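Local coordinates for rhodanese-like domain-containing protein (Rhodopseudomonas palustris, PDB 2HHG), which is of uncharacterised function but, as a rhodanese-like domain protein, probably transfers sulfur in the manner of a thiosulfate sulfurtransferase, at residues V40-I45 with V90-G95. Residues are numbered along the deposited sequence; the frame is centred on the assembly and turned at random.
With PO4 (phosphate ion), chain B.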
loop_
_atom_site.group_PDB
_atom_site.type_symbol
_atom_site.label_atom_id
_atom_site.label_comp_id
_atom_site.label_asym_id
_atom_site.label_seq_id
_atom_site.Cartn_x
_atom_site.Cartn_y
_atom_site.Cartn_z
ATOM N N VAL A 40 -8.329 -4.300 -10.347
ATOM C CA VAL A 40 -7.558 -4.026 -9.134
ATOM C C VAL A 40 -6.080 -3.973 -9.510
ATOM O O VAL A 40 -5.618 -4.753 -10.350
ATOM C CB VAL A 40 -7.802 -5.111 -8.033
ATOM C CG1 VAL A 40 -6.834 -4.950 -6.859
ATOM C CG2 VAL A 40 -9.247 -5.067 -7.531
ATOM N N VAL A 41 -5.360 -3.027 -8.911
ATOM C CA VAL A 41 -3.907 -2.992 -8.977
ATOM C C VAL A 41 -3.408 -3.119 -7.543
ATOM O O VAL A 41 -3.756 -2.297 -6.681
ATOM C CB VAL A 41 -3.380 -1.680 -9.607
ATOM C CG1 VAL A 41 -1.853 -1.652 -9.595
ATOM C CG2 VAL A 41 -3.905 -1.507 -11.025
ATOM N N ILE A 42 -2.619 -4.159 -7.289
ATOM C CA ILE A 42 -2.017 -4.364 -5.980
ATOM C C ILE A 42 -0.625 -3.752 -6.015
ATOM O O ILE A 42 0.198 -4.130 -6.839
ATOM C CB ILE A 42 -1.991 -5.860 -5.589
ATOM C CG1 ILE A 42 -3.423 -6.430 -5.569
ATOM C CG2 ILE A 42 -1.329 -6.043 -4.236
ATOM C CD1 ILE A 42 -3.522 -7.932 -5.327
ATOM N N VAL A 43 -0.396 -2.791 -5.128
ATOM C CA VAL A 43 0.820 -1.983 -5.125
ATOM C C VAL A 43 1.667 -2.309 -3.899
ATOM O O VAL A 43 1.240 -2.092 -2.769
ATOM C CB VAL A 43 0.501 -0.468 -5.143
ATOM C CG1 VAL A 43 1.784 0.350 -5.163
ATOM C CG2 VAL A 43 -0.385 -0.119 -6.345
ATOM N N ASP A 44 2.860 -2.845 -4.143
ATOM C CA ASP A 44 3.827 -3.165 -3.100
ATOM C C ASP A 44 4.694 -1.941 -2.852
ATOM O O ASP A 44 5.423 -1.519 -3.738
ATOM C CB ASP A 44 4.693 -4.318 -3.612
ATOM C CG ASP A 44 5.608 -4.923 -2.556
ATOM O OD1 ASP A 44 5.919 -4.284 -1.533
ATOM O OD2 ASP A 44 6.039 -6.075 -2.797
ATOM N N ILE A 45 4.616 -1.380 -1.652
ATOM C CA ILE A 45 5.343 -0.148 -1.352
ATOM C C ILE A 45 6.623 -0.370 -0.542
ATOM O O ILE A 45 7.262 0.596 -0.108
ATOM C CB ILE A 45 4.440 0.895 -0.671
ATOM C CG1 ILE A 45 4.069 0.450 0.751
ATOM C CG2 ILE A 45 3.222 1.184 -1.544
ATOM C CD1 ILE A 45 3.260 1.457 1.528
ATOM N N VAL A 90 -4.882 -1.268 -4.231
ATOM C CA VAL A 90 -4.712 -1.914 -2.946
ATOM C C VAL A 90 -3.228 -1.888 -2.595
ATOM O O VAL A 90 -2.425 -2.571 -3.232
ATOM C CB VAL A 90 -5.235 -3.365 -2.994
ATOM C CG1 VAL A 90 -4.987 -4.077 -1.666
ATOM C CG2 VAL A 90 -6.705 -3.392 -3.373
ATOM N N PHE A 91 -2.868 -1.107 -1.578
ATOM C CA PHE A 91 -1.468 -0.933 -1.193
ATOM C C PHE A 91 -1.096 -1.921 -0.113
ATOM O O PHE A 91 -1.911 -2.230 0.751
ATOM C CB PHE A 91 -1.237 0.497 -0.690
ATOM C CG PHE A 91 -1.480 1.545 -1.736
ATOM C CD1 PHE A 91 -0.452 1.955 -2.578
ATOM C CD2 PHE A 91 -2.746 2.110 -1.901
ATOM C CE1 PHE A 91 -0.678 2.910 -3.562
ATOM C CE2 PHE A 91 -2.976 3.064 -2.880
ATOM C CZ PHE A 91 -1.939 3.467 -3.711
ATOM N N TYR A 92 0.132 -2.423 -0.155
ATOM C CA TYR A 92 0.607 -3.258 0.946
ATOM C C TYR A 92 2.069 -3.031 1.272
ATOM O O TYR A 92 2.869 -2.666 0.415
ATOM C CB TYR A 92 0.315 -4.748 0.718
ATOM C CG TYR A 92 1.245 -5.463 -0.232
ATOM C CD1 TYR A 92 2.309 -6.224 0.247
ATOM C CD2 TYR A 92 1.035 -5.417 -1.605
ATOM C CE1 TYR A 92 3.162 -6.900 -0.626
ATOM C CE2 TYR A 92 1.878 -6.098 -2.484
ATOM C CZ TYR A 92 2.927 -6.842 -1.984
ATOM O OH TYR A 92 3.754 -7.526 -2.851
ATOM N N CYS A 93 2.391 -3.246 2.539
ATOM C CA CYS A 93 3.755 -3.140 3.026
ATOM C C CYS A 93 4.034 -4.396 3.853
ATOM O O CYS A 93 3.349 -5.405 3.678
ATOM C CB CYS A 93 3.944 -1.853 3.842
ATOM S SG CYS A 93 2.845 -1.697 5.289
ATOM N N ALA A 94 5.025 -4.359 4.742
ATOM C CA ALA A 94 5.353 -5.545 5.540
ATOM C C ALA A 94 4.352 -5.856 6.654
ATOM O O ALA A 94 4.055 -7.028 6.911
ATOM C CB ALA A 94 6.771 -5.440 6.109
ATOM N N GLY A 95 3.829 -4.826 7.309
ATOM C CA GLY A 95 2.985 -5.021 8.488
ATOM C C GLY A 95 1.682 -4.248 8.521
ATOM O O GLY A 95 0.928 -4.348 9.490
HETATM P P PO4 B . 5.116 -1.573 8.491
HETATM O O1 PO4 B . 3.768 -2.005 8.964
HETATM O O2 PO4 B . 5.030 -0.270 7.765
HETATM O O3 PO4 B . 5.992 -1.410 9.724
HETATM O O4 PO4 B . 5.727 -2.621 7.603
#
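Tyr92 reaches across to Asp44 and Ile42 of the adjacent parallel strand. Its ring carbon CG stands between the backbone N and the carbonyl carbon (chi1 78°), a torsion that lays the ring across strand 40-44. From CB outward, CD2 lies 3.5 Å from Val43 O and 3.6 Å from Ile42 CG2, CE2 is 3.5 Å from Asp44 CB, CE1 runs beside Asp44 CG, and CZ approaches that CG to 3.3 Å. Asp44 CA sits over one ring face, 4.0 Å from the centroid and 27° off the normal, a CH-pi contact. At the tip, OH comes within 2.7 Å of Asp44 OD2. Tyr92 OH is hydrogen-bonded to Ile57 N and Ser60 OG, while Asp44 OD2 forms a salt bridge with Arg46. A phenylalanine in place of Tyr92 would probably keep the ring packing but leave Ile57 N without its hydroxyl partner.

Between the two strands, four backbone hydrogen bonds alternate in direction, from Val90 N to Val41 O at one end to Ile45 N to Tyr92 O (3.0 Å, 178° at the hydrogen) at the other. On the other sheet face, Val43 CB lies 3.7 Å from Phe91 CD1, and Ile45 CG2 touches that ring's edge. Gly95 N makes a weak hydrogen bond to O4 of a phosphate probably from the crystallisation liquor; Leu97 N and Arg98 N also bind it, consistent with an anion-binding loop after Cys93, as in rhodanese-like domains.

These are inner strands of the parallel sheet, between strands 114-117 and 61-62; helix 97-109 covers the Phe91 and Ile45 face, and helix 48-54 touches Asp44 on the other.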